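Local coordinates for alpha-1,2-mannosidase (Trichoderma reesei, PDB 1HCU), which probably trims alpha-1,2-linked mannose residues from high-mannose N-glycans, as a calcium-dependent glycosyl hydrolase of family 47, at residues A[266-277]-A[323-331]; A[248-256]-A[315-323]. All coordinates share one frame; numbering follows the deposited sequence.

Interaction 1: A[266-277]-A[323-331]; sequences KDRWVLGADSTI and LNEQKYIDF
Tyr328 carries its ring anti to its own carbonyl carbon (chi1 -61°), which sends it from helix 326-344 in among Trp269, Val270, Ala273 and Asp274 of helix 263-280. This is a knob-into-hole fit. Trp269 holds CG anti to the backbone N, and this swings its six-membered ring toward the tyrosine. The two rings form a T-shaped pair, planes at 82°, with the edge of Trp269 against a face of Tyr328. CG of Lys327 lies over the opposite face. At the tip, Tyr328 OH donates a hydrogen bond to Asp274 OD1 at 2.7 Å, on the syn side and 29° out of the carboxylate plane. CG1 of Ile277 sits over the centre of the Phe331 ring in a CH-pi contact, 3.6 Å from the centroid. Leu323, just before helix 326-344, ends the row with a branch on each of two neighbours: CD1 meets Val270 CG2, and CD2 lies 3.6 Å from Lys266 CD. A phenylalanine at Tyr328 would probably keep the ring stack but leave Asp274 OD1 without its hydroxyl partner. The contact thus joins helix 263-280 to segment 323-331 through an apolar row, with one hydrogen bond to a carboxylate fixing the ring's outer end.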
loop_
_atom_site.group_PDB
_atom_site.type_symbol
_atom_site.label_atom_id
_atom_site.label_comp_id
_atom_site.label_asym_id
_atom_site.label_seq_id
_atom_site.Cartn_x
_atom_site.Cartn_y
_atom_site.Cartn_z
ATOM N N LYS A 266 10.482 3.642 -15.771
ATOM C CA LYS A 266 11.184 4.688 -15.037
ATOM C C LYS A 266 10.945 6.052 -15.688
ATOM O O LYS A 266 10.720 7.044 -14.994
ATOM C CB LYS A 266 12.687 4.397 -15.015
ATOM C CG LYS A 266 13.512 5.560 -14.505
ATOM C CD LYS A 266 14.874 5.627 -15.172
ATOM C CE LYS A 266 14.752 5.835 -16.664
ATOM N NZ LYS A 266 16.072 6.035 -17.316
ATOM N N ASP A 267 11.005 6.101 -17.020
ATOM C CA ASP A 267 10.772 7.355 -17.738
ATOM C C ASP A 267 9.345 7.860 -17.541
ATOM O O ASP A 267 9.131 9.061 -17.381
ATOM C CB ASP A 267 11.058 7.195 -19.240
ATOM C CG ASP A 267 12.551 7.162 -19.562
ATOM O OD1 ASP A 267 13.377 7.441 -18.661
ATOM O OD2 ASP A 267 12.896 6.864 -20.730
ATOM N N ARG A 268 8.368 6.956 -17.550
ATOM C CA ARG A 268 6.978 7.372 -17.362
ATOM C C ARG A 268 6.761 7.922 -15.944
ATOM O O ARG A 268 5.922 8.806 -15.731
ATOM C CB ARG A 268 6.018 6.205 -17.645
ATOM C CG ARG A 268 6.049 5.712 -19.094
ATOM C CD ARG A 268 5.731 6.831 -20.093
ATOM N NE ARG A 268 4.427 7.434 -19.848
ATOM C CZ ARG A 268 3.887 8.401 -20.585
ATOM N NH1 ARG A 268 4.540 8.893 -21.633
ATOM N NH2 ARG A 268 2.686 8.877 -20.270
ATOM N N TRP A 269 7.526 7.401 -14.988
ATOM C CA TRP A 269 7.453 7.841 -13.596
ATOM C C TRP A 269 8.008 9.267 -13.465
ATOM O O TRP A 269 7.410 10.126 -12.808
ATOM C CB TRP A 269 8.286 6.909 -12.701
ATOM C CG TRP A 269 8.157 7.211 -11.233
ATOM C CD1 TRP A 269 7.171 6.784 -10.400
ATOM C CD2 TRP A 269 8.990 8.083 -10.457
ATOM N NE1 TRP A 269 7.324 7.339 -9.153
ATOM C CE2 TRP A 269 8.433 8.142 -9.158
ATOM C CE3 TRP A 269 10.148 8.822 -10.733
ATOM C CZ2 TRP A 269 8.993 8.915 -8.131
ATOM C CZ3 TRP A 269 10.707 9.594 -9.705
ATOM C CH2 TRP A 269 10.125 9.632 -8.423
ATOM N N VAL A 270 9.158 9.504 -14.100
ATOM C CA VAL A 270 9.809 10.807 -14.054
ATOM C C VAL A 270 8.898 11.914 -14.568
ATOM O O VAL A 270 8.880 13.008 -14.005
ATOM C CB VAL A 270 11.147 10.814 -14.861
ATOM C CG1 VAL A 270 11.723 12.227 -14.918
ATOM C CG2 VAL A 270 12.169 9.883 -14.184
ATOM N N LEU A 271 8.145 11.627 -15.629
ATOM C CA LEU A 271 7.217 12.608 -16.187
ATOM C C LEU A 271 6.147 12.867 -15.133
ATOM O O LEU A 271 5.825 14.008 -14.818
ATOM C CB LEU A 271 6.546 12.064 -17.452
ATOM C CG LEU A 271 7.281 12.106 -18.789
ATOM C CD1 LEU A 271 6.482 11.317 -19.810
ATOM C CD2 LEU A 271 7.455 13.548 -19.251
ATOM N N GLY A 272 5.589 11.782 -14.606
ATOM C CA GLY A 272 4.578 11.903 -13.575
ATOM C C GLY A 272 5.128 12.722 -12.419
ATOM O O GLY A 272 4.554 13.749 -12.062
ATOM N N ALA A 273 6.253 12.274 -11.864
ATOM C CA ALA A 273 6.893 12.940 -10.738
ATOM C C ALA A 273 7.121 14.430 -10.955
ATOM O O ALA A 273 6.762 15.257 -10.106
ATOM C CB ALA A 273 8.231 12.260 -10.415
ATOM N N ASP A 274 7.728 14.767 -12.086
ATOM C CA ASP A 274 8.012 16.154 -12.411
ATOM C C ASP A 274 6.722 16.947 -12.580
ATOM O O ASP A 274 6.634 18.099 -12.156
ATOM C CB ASP A 274 8.875 16.235 -13.675
ATOM C CG ASP A 274 10.284 15.699 -13.454
ATOM O OD1 ASP A 274 10.730 15.664 -12.287
ATOM O OD2 ASP A 274 10.958 15.328 -14.441
ATOM N N SER A 275 5.714 16.324 -13.179
ATOM C CA SER A 275 4.440 17.001 -13.364
ATOM C C SER A 275 3.671 17.221 -12.058
ATOM O O SER A 275 3.016 18.246 -11.911
ATOM C CB SER A 275 3.553 16.240 -14.361
ATOM O OG SER A 275 4.000 16.441 -15.681
ATOM N N THR A 276 3.731 16.288 -11.110
ATOM C CA THR A 276 2.988 16.516 -9.873
ATOM C C THR A 276 3.711 17.552 -9.022
ATOM O O THR A 276 3.089 18.285 -8.260
ATOM C CB THR A 276 2.760 15.211 -9.056
ATOM O OG1 THR A 276 3.809 15.031 -8.099
ATOM C CG2 THR A 276 2.699 14.021 -9.980
ATOM N N ILE A 277 5.026 17.629 -9.178
ATOM C CA ILE A 277 5.813 18.595 -8.437
ATOM C C ILE A 277 5.549 20.010 -8.938
ATOM O O ILE A 277 5.442 20.942 -8.142
ATOM C CB ILE A 277 7.323 18.295 -8.551
ATOM C CG1 ILE A 277 7.663 17.042 -7.744
ATOM C CG2 ILE A 277 8.140 19.479 -8.029
ATOM C CD1 ILE A 277 9.128 16.674 -7.778
ATOM N N LEU A 323 17.397 6.941 -8.584
ATOM C CA LEU A 323 17.862 7.810 -9.665
ATOM C C LEU A 323 18.946 8.798 -9.268
ATOM O O LEU A 323 19.382 9.590 -10.096
ATOM C CB LEU A 323 16.683 8.582 -10.257
ATOM C CG LEU A 323 15.627 7.705 -10.915
ATOM C CD1 LEU A 323 14.423 8.539 -11.269
ATOM C CD2 LEU A 323 16.225 7.026 -12.149
ATOM N N ASN A 324 19.383 8.746 -8.011
ATOM C CA ASN A 324 20.405 9.671 -7.517
ATOM C C ASN A 324 20.009 11.125 -7.757
ATOM O O ASN A 324 20.855 11.958 -8.078
ATOM C CB ASN A 324 21.761 9.415 -8.183
ATOM C CG ASN A 324 22.378 8.091 -7.771
ATOM O OD1 ASN A 324 22.604 7.834 -6.586
ATOM N ND2 ASN A 324 22.662 7.243 -8.752
ATOM N N GLU A 325 18.721 11.417 -7.601
ATOM C CA GLU A 325 18.188 12.763 -7.786
ATOM C C GLU A 325 17.677 13.353 -6.478
ATOM O O GLU A 325 16.595 13.003 -6.016
ATOM C CB GLU A 325 17.034 12.743 -8.795
ATOM C CG GLU A 325 17.455 12.584 -10.237
ATOM C CD GLU A 325 18.316 13.738 -10.713
ATOM O OE1 GLU A 325 17.981 14.907 -10.402
ATOM O OE2 GLU A 325 19.322 13.476 -11.407
ATOM N N GLN A 326 18.450 14.260 -5.899
ATOM C CA GLN A 326 18.092 14.914 -4.639
ATOM C C GLN A 326 16.720 15.583 -4.663
ATOM O O GLN A 326 16.019 15.600 -3.650
ATOM C CB GLN A 326 19.138 15.975 -4.280
ATOM C CG GLN A 326 20.048 15.615 -3.117
ATOM C CD GLN A 326 19.296 15.290 -1.842
ATOM O OE1 GLN A 326 18.348 15.967 -1.480
ATOM N NE2 GLN A 326 19.733 14.262 -1.149
ATOM N N LYS A 327 16.358 16.147 -5.814
ATOM C CA LYS A 327 15.083 16.831 -5.968
ATOM C C LYS A 327 13.905 15.951 -5.517
ATOM O O LYS A 327 13.023 16.416 -4.792
ATOM C CB LYS A 327 14.880 17.250 -7.430
ATOM C CG LYS A 327 14.729 16.061 -8.367
ATOM C CD LYS A 327 14.388 16.437 -9.814
ATOM C CE LYS A 327 15.612 16.870 -10.624
ATOM N NZ LYS A 327 15.308 16.890 -12.096
ATOM N N TYR A 328 13.894 14.690 -5.952
ATOM C CA TYR A 328 12.816 13.770 -5.594
ATOM C C TYR A 328 12.872 13.437 -4.106
ATOM O O TYR A 328 11.837 13.276 -3.455
ATOM C CB TYR A 328 12.897 12.491 -6.443
ATOM C CG TYR A 328 12.746 12.756 -7.929
ATOM C CD1 TYR A 328 13.558 12.107 -8.860
ATOM C CD2 TYR A 328 11.824 13.695 -8.402
ATOM C CE1 TYR A 328 13.464 12.394 -10.232
ATOM C CE2 TYR A 328 11.720 13.989 -9.760
ATOM C CZ TYR A 328 12.543 13.337 -10.669
ATOM O OH TYR A 328 12.450 13.642 -12.013
ATOM N N ILE A 329 14.079 13.346 -3.563
ATOM C CA ILE A 329 14.215 13.068 -2.148
ATOM C C ILE A 329 13.693 14.264 -1.342
ATOM O O ILE A 329 12.889 14.092 -0.424
ATOM C CB ILE A 329 15.686 12.774 -1.766
ATOM C CG1 ILE A 329 16.157 11.496 -2.487
ATOM C CG2 ILE A 329 15.808 12.640 -0.253
ATOM C CD1 ILE A 329 17.610 11.115 -2.224
ATOM N N ASP A 330 14.124 15.475 -1.693
ATOM C CA ASP A 330 13.661 16.672 -0.987
ATOM C C ASP A 330 12.144 16.791 -1.017
ATOM O O ASP A 330 11.513 17.092 0.004
ATOM C CB ASP A 330 14.240 17.954 -1.599
ATOM C CG ASP A 330 15.741 18.044 -1.470
ATOM O OD1 ASP A 330 16.315 17.345 -0.607
ATOM O OD2 ASP A 330 16.343 18.833 -2.232
ATOM N N PHE A 331 11.563 16.581 -2.197
ATOM C CA PHE A 331 10.117 16.680 -2.344
ATOM C C PHE A 331 9.427 15.609 -1.503
ATOM O O PHE A 331 8.429 15.883 -0.847
ATOM C CB PHE A 331 9.715 16.564 -3.824
ATOM C CG PHE A 331 8.264 16.850 -4.074
ATOM C CD1 PHE A 331 7.370 15.817 -4.314
ATOM C CD2 PHE A 331 7.779 18.151 -4.011
ATOM C CE1 PHE A 331 6.012 16.072 -4.486
ATOM C CE2 PHE A 331 6.418 18.420 -4.184
ATOM C CZ PHE A 331 5.534 17.380 -4.420
#

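Interaction 2: A[248-256]-A[315-323]; sequences YEYLIKMYL and NFILGGILL
Ile252 lies against Gly319 where two helices of the family 47 catalytic domain, an (alpha/alpha)7 barrel, pack side by side. Segments 248-256 and 315-323 of helices 245-257 and 312-323 run roughly parallel, their directions 27° apart and their axes 9.9 Å from each other at closest approach. Gly319 has no side chain, and CG1 of Ile252 comes within 3.8 Å of its CA. The two branches of Ile252 then part. CG2 slides past the Asn315 side chain, running the opposite way. CG1 and CD1 face CD2 of Leu322, which the isoleucine meets at a slant. The amide group of Asn315 itself lies against CA, CB and CG of Glu249, and the glutamate's carboxylate lies further off.

One turn on, Leu256 and Leu322 cross at about a right angle. Leu322 CD2 presses on Leu256 CB at 3.6 Å and also approaches the carbonyl of Ile252. Tyr255 points CG anti to its backbone N (chi1 180°), which carries the ring alongside Leu322 and Leu323. The carbonyl oxygen of Leu322 lies at the ring's edge, and Leu323 CD2 is 3.9 Å from Tyr255 CE2. Across the interface, Lys253 and Leu318 also cross at about a right angle, and CD2 of the leucine lies against the lysine's methylenes.

No hydrogen bond crosses between the segments. The polar ends of Glu249 and Lys253 instead reach toward the calcium region. Lys253 NZ donates to Phe483 O, and Glu249 OE2 bonds to Thr485 OG1, whose residue belongs to the calcium site. The Lys253 chain is extended beyond CG and brings NZ back along its own helix to Glu249. Their salt bridge includes a hydrogen bond of 2.7 Å from Lys253 NZ to the anti lone pair of Glu249 OE1.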
loop_
_atom_site.group_PDB
_atom_site.type_symbol
_atom_site.label_atom_id
_atom_site.label_comp_id
_atom_site.label_asym_id
_atom_site.label_seq_id
_atom_site.Cartn_x
_atom_site.Cartn_y
_atom_site.Cartn_z
ATOM N N TYR A 248 1.386 4.721 -10.271
ATOM C CA TYR A 248 2.609 5.519 -10.304
ATOM C C TYR A 248 3.669 4.841 -9.443
ATOM O O TYR A 248 4.848 4.817 -9.803
ATOM C CB TYR A 248 2.353 6.934 -9.764
ATOM C CG TYR A 248 1.480 7.775 -10.668
ATOM C CD1 TYR A 248 0.402 8.497 -10.158
ATOM C CD2 TYR A 248 1.717 7.823 -12.036
ATOM C CE1 TYR A 248 -0.421 9.240 -10.993
ATOM C CE2 TYR A 248 0.905 8.560 -12.879
ATOM C CZ TYR A 248 -0.163 9.262 -12.353
ATOM O OH TYR A 248 -0.982 9.972 -13.198
ATOM N N GLU A 249 3.234 4.285 -8.314
ATOM C CA GLU A 249 4.123 3.593 -7.379
ATOM C C GLU A 249 4.883 2.441 -8.046
ATOM O O GLU A 249 6.108 2.349 -7.933
ATOM C CB GLU A 249 3.312 3.047 -6.182
ATOM C CG GLU A 249 4.118 2.349 -5.068
ATOM C CD GLU A 249 3.222 1.696 -3.998
ATOM O OE1 GLU A 249 3.747 0.967 -3.119
ATOM O OE2 GLU A 249 1.991 1.914 -4.036
ATOM N N TYR A 250 4.160 1.558 -8.730
ATOM C CA TYR A 250 4.791 0.404 -9.363
ATOM C C TYR A 250 5.690 0.743 -10.545
ATOM O O TYR A 250 6.543 -0.054 -10.929
ATOM C CB TYR A 250 3.737 -0.631 -9.788
ATOM C CG TYR A 250 3.335 -1.602 -8.687
ATOM C CD1 TYR A 250 2.479 -2.681 -8.953
ATOM C CD2 TYR A 250 3.773 -1.427 -7.377
ATOM C CE1 TYR A 250 2.065 -3.552 -7.933
ATOM C CE2 TYR A 250 3.365 -2.295 -6.350
ATOM C CZ TYR A 250 2.511 -3.345 -6.632
ATOM O OH TYR A 250 2.082 -4.149 -5.603
ATOM N N LEU A 251 5.506 1.927 -11.113
ATOM C CA LEU A 251 6.324 2.357 -12.232
ATOM C C LEU A 251 7.797 2.409 -11.825
ATOM O O LEU A 251 8.659 1.822 -12.489
ATOM C CB LEU A 251 5.868 3.733 -12.701
ATOM C CG LEU A 251 5.238 3.907 -14.088
ATOM C CD1 LEU A 251 4.381 2.744 -14.501
ATOM C CD2 LEU A 251 4.426 5.183 -14.042
ATOM N N ILE A 252 8.087 3.102 -10.729
ATOM C CA ILE A 252 9.462 3.209 -10.261
ATOM C C ILE A 252 9.905 1.914 -9.574
ATOM O O ILE A 252 11.088 1.564 -9.603
ATOM C CB ILE A 252 9.626 4.400 -9.282
ATOM C CG1 ILE A 252 11.105 4.617 -8.941
ATOM C CG2 ILE A 252 8.821 4.146 -8.025
ATOM C CD1 ILE A 252 11.961 5.021 -10.121
ATOM N N LYS A 253 8.964 1.190 -8.972
ATOM C CA LYS A 253 9.329 -0.051 -8.298
ATOM C C LYS A 253 9.756 -1.148 -9.270
ATOM O O LYS A 253 10.574 -2.002 -8.925
ATOM C CB LYS A 253 8.194 -0.528 -7.386
ATOM C CG LYS A 253 8.095 0.303 -6.108
ATOM C CD LYS A 253 7.129 -0.289 -5.093
ATOM C CE LYS A 253 7.136 0.516 -3.797
ATOM N NZ LYS A 253 6.206 -0.071 -2.778
ATOM N N MET A 254 9.214 -1.112 -10.483
ATOM C CA MET A 254 9.571 -2.081 -11.511
ATOM C C MET A 254 10.998 -1.781 -11.947
ATOM O O MET A 254 11.751 -2.686 -12.322
ATOM C CB MET A 254 8.632 -1.968 -12.723
ATOM C CG MET A 254 7.250 -2.567 -12.519
ATOM S SD MET A 254 7.335 -4.225 -11.763
ATOM C CE MET A 254 7.879 -5.208 -13.139
ATOM N N TYR A 255 11.373 -0.505 -11.889
ATOM C CA TYR A 255 12.725 -0.100 -12.274
ATOM C C TYR A 255 13.738 -0.649 -11.278
ATOM O O TYR A 255 14.884 -0.920 -11.636
ATOM C CB TYR A 255 12.835 1.423 -12.330
ATOM C CG TYR A 255 14.208 1.934 -12.710
ATOM C CD1 TYR A 255 14.722 1.753 -13.999
ATOM C CD2 TYR A 255 14.982 2.633 -11.789
ATOM C CE1 TYR A 255 15.975 2.266 -14.357
ATOM C CE2 TYR A 255 16.229 3.148 -12.133
ATOM C CZ TYR A 255 16.719 2.966 -13.411
ATOM O OH TYR A 255 17.956 3.500 -13.722
ATOM N N LEU A 256 13.314 -0.793 -10.024
ATOM C CA LEU A 256 14.185 -1.331 -8.986
ATOM C C LEU A 256 14.274 -2.839 -9.234
ATOM O O LEU A 256 15.350 -3.438 -9.124
ATOM C CB LEU A 256 13.589 -1.071 -7.595
ATOM C CG LEU A 256 14.509 -1.077 -6.362
ATOM C CD1 LEU A 256 13.684 -1.264 -5.080
ATOM C CD2 LEU A 256 15.532 -2.180 -6.472
ATOM N N ASN A 315 7.373 7.238 -1.923
ATOM C CA ASN A 315 7.599 6.919 -3.325
ATOM C C ASN A 315 8.594 7.872 -3.989
ATOM O O ASN A 315 9.489 7.419 -4.707
ATOM C CB ASN A 315 6.283 6.907 -4.108
ATOM C CG ASN A 315 6.388 6.105 -5.385
ATOM O OD1 ASN A 315 6.751 4.925 -5.356
ATOM N ND2 ASN A 315 6.077 6.728 -6.511
ATOM N N PHE A 316 8.443 9.178 -3.754
ATOM C CA PHE A 316 9.365 10.159 -4.327
ATOM C C PHE A 316 10.773 9.920 -3.797
ATOM O O PHE A 316 11.756 10.056 -4.531
ATOM C CB PHE A 316 8.929 11.595 -3.994
ATOM C CG PHE A 316 7.995 12.193 -5.010
ATOM C CD1 PHE A 316 6.634 11.898 -4.990
ATOM C CD2 PHE A 316 8.490 13.009 -6.021
ATOM C CE1 PHE A 316 5.782 12.407 -5.963
ATOM C CE2 PHE A 316 7.644 13.528 -7.005
ATOM C CZ PHE A 316 6.286 13.224 -6.976
ATOM N N ILE A 317 10.852 9.565 -2.516
ATOM C CA ILE A 317 12.122 9.271 -1.871
ATOM C C ILE A 317 12.733 8.062 -2.562
ATOM O O ILE A 317 13.904 8.104 -2.961
ATOM C CB ILE A 317 11.936 8.976 -0.354
ATOM C CG1 ILE A 317 11.651 10.281 0.389
ATOM C CG2 ILE A 317 13.176 8.302 0.217
ATOM C CD1 ILE A 317 11.173 10.096 1.805
ATOM N N LEU A 318 11.944 6.998 -2.727
ATOM C CA LEU A 318 12.447 5.799 -3.394
ATOM C C LEU A 318 13.017 6.147 -4.761
ATOM O O LEU A 318 14.118 5.713 -5.116
ATOM C CB LEU A 318 11.345 4.763 -3.561
ATOM C CG LEU A 318 11.758 3.498 -4.319
ATOM C CD1 LEU A 318 13.024 2.890 -3.706
ATOM C CD2 LEU A 318 10.619 2.507 -4.272
ATOM N N GLY A 319 12.257 6.935 -5.520
ATOM C CA GLY A 319 12.687 7.359 -6.842
ATOM C C GLY A 319 13.975 8.160 -6.789
ATOM O O GLY A 319 14.825 8.019 -7.655
ATOM N N GLY A 320 14.115 9.000 -5.767
ATOM C CA GLY A 320 15.318 9.804 -5.616
ATOM C C GLY A 320 16.540 8.945 -5.330
ATOM O O GLY A 320 17.651 9.267 -5.752
ATOM N N ILE A 321 16.338 7.850 -4.605
ATOM C CA ILE A 321 17.430 6.934 -4.288
ATOM C C ILE A 321 17.867 6.225 -5.569
ATOM O O ILE A 321 19.019 6.320 -5.972
ATOM C CB ILE A 321 16.985 5.867 -3.261
ATOM C CG1 ILE A 321 16.681 6.531 -1.924
ATOM C CG2 ILE A 321 18.077 4.823 -3.065
ATOM C CD1 ILE A 321 16.129 5.580 -0.909
ATOM N N LEU A 322 16.930 5.525 -6.205
ATOM C CA LEU A 322 17.208 4.793 -7.438
ATOM C C LEU A 322 17.741 5.659 -8.572
ATOM O O LEU A 322 18.460 5.169 -9.437
ATOM C CB LEU A 322 15.949 4.071 -7.920
ATOM C CG LEU A 322 15.574 2.698 -7.352
ATOM C CD1 LEU A 322 15.938 2.593 -5.893
ATOM C CD2 LEU A 322 14.076 2.475 -7.555
ATOM N N LEU A 323 17.397 6.941 -8.584
ATOM C CA LEU A 323 17.862 7.810 -9.665
ATOM C C LEU A 323 18.946 8.798 -9.268
ATOM O O LEU A 323 19.382 9.590 -10.096
ATOM C CB LEU A 323 16.683 8.582 -10.257
ATOM C CG LEU A 323 15.627 7.705 -10.915
ATOM C CD1 LEU A 323 14.423 8.539 -11.269
ATOM C CD2 LEU A 323 16.225 7.026 -12.149
#

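How the interactions relate
Interactions 1 and 2 are adjoining parts of one helix cluster, their centres about 9 Å apart. Helices 245-257 and 263-280 follow each other in the chain, as do 312-323 and 326-344, and each contact takes one helix from each pair. Leu323 belongs to both contacts. Glu325 N probably bonds to Gly320 O, at 3.0 Å. Trp269 also packs on Ile252, and Phe316 touches Thr276, Ile277 and Phe331. Interaction 2 is nearer the site: the Glu249 side chain is about 4 Å from the bound calcium ion and about 6 Å from that of Asp245, a predicted active-site residue. In interaction 1 the Trp269 side chain is about 13 Å from the bound calcium ion and about 11 Å from the side chain of Asp245.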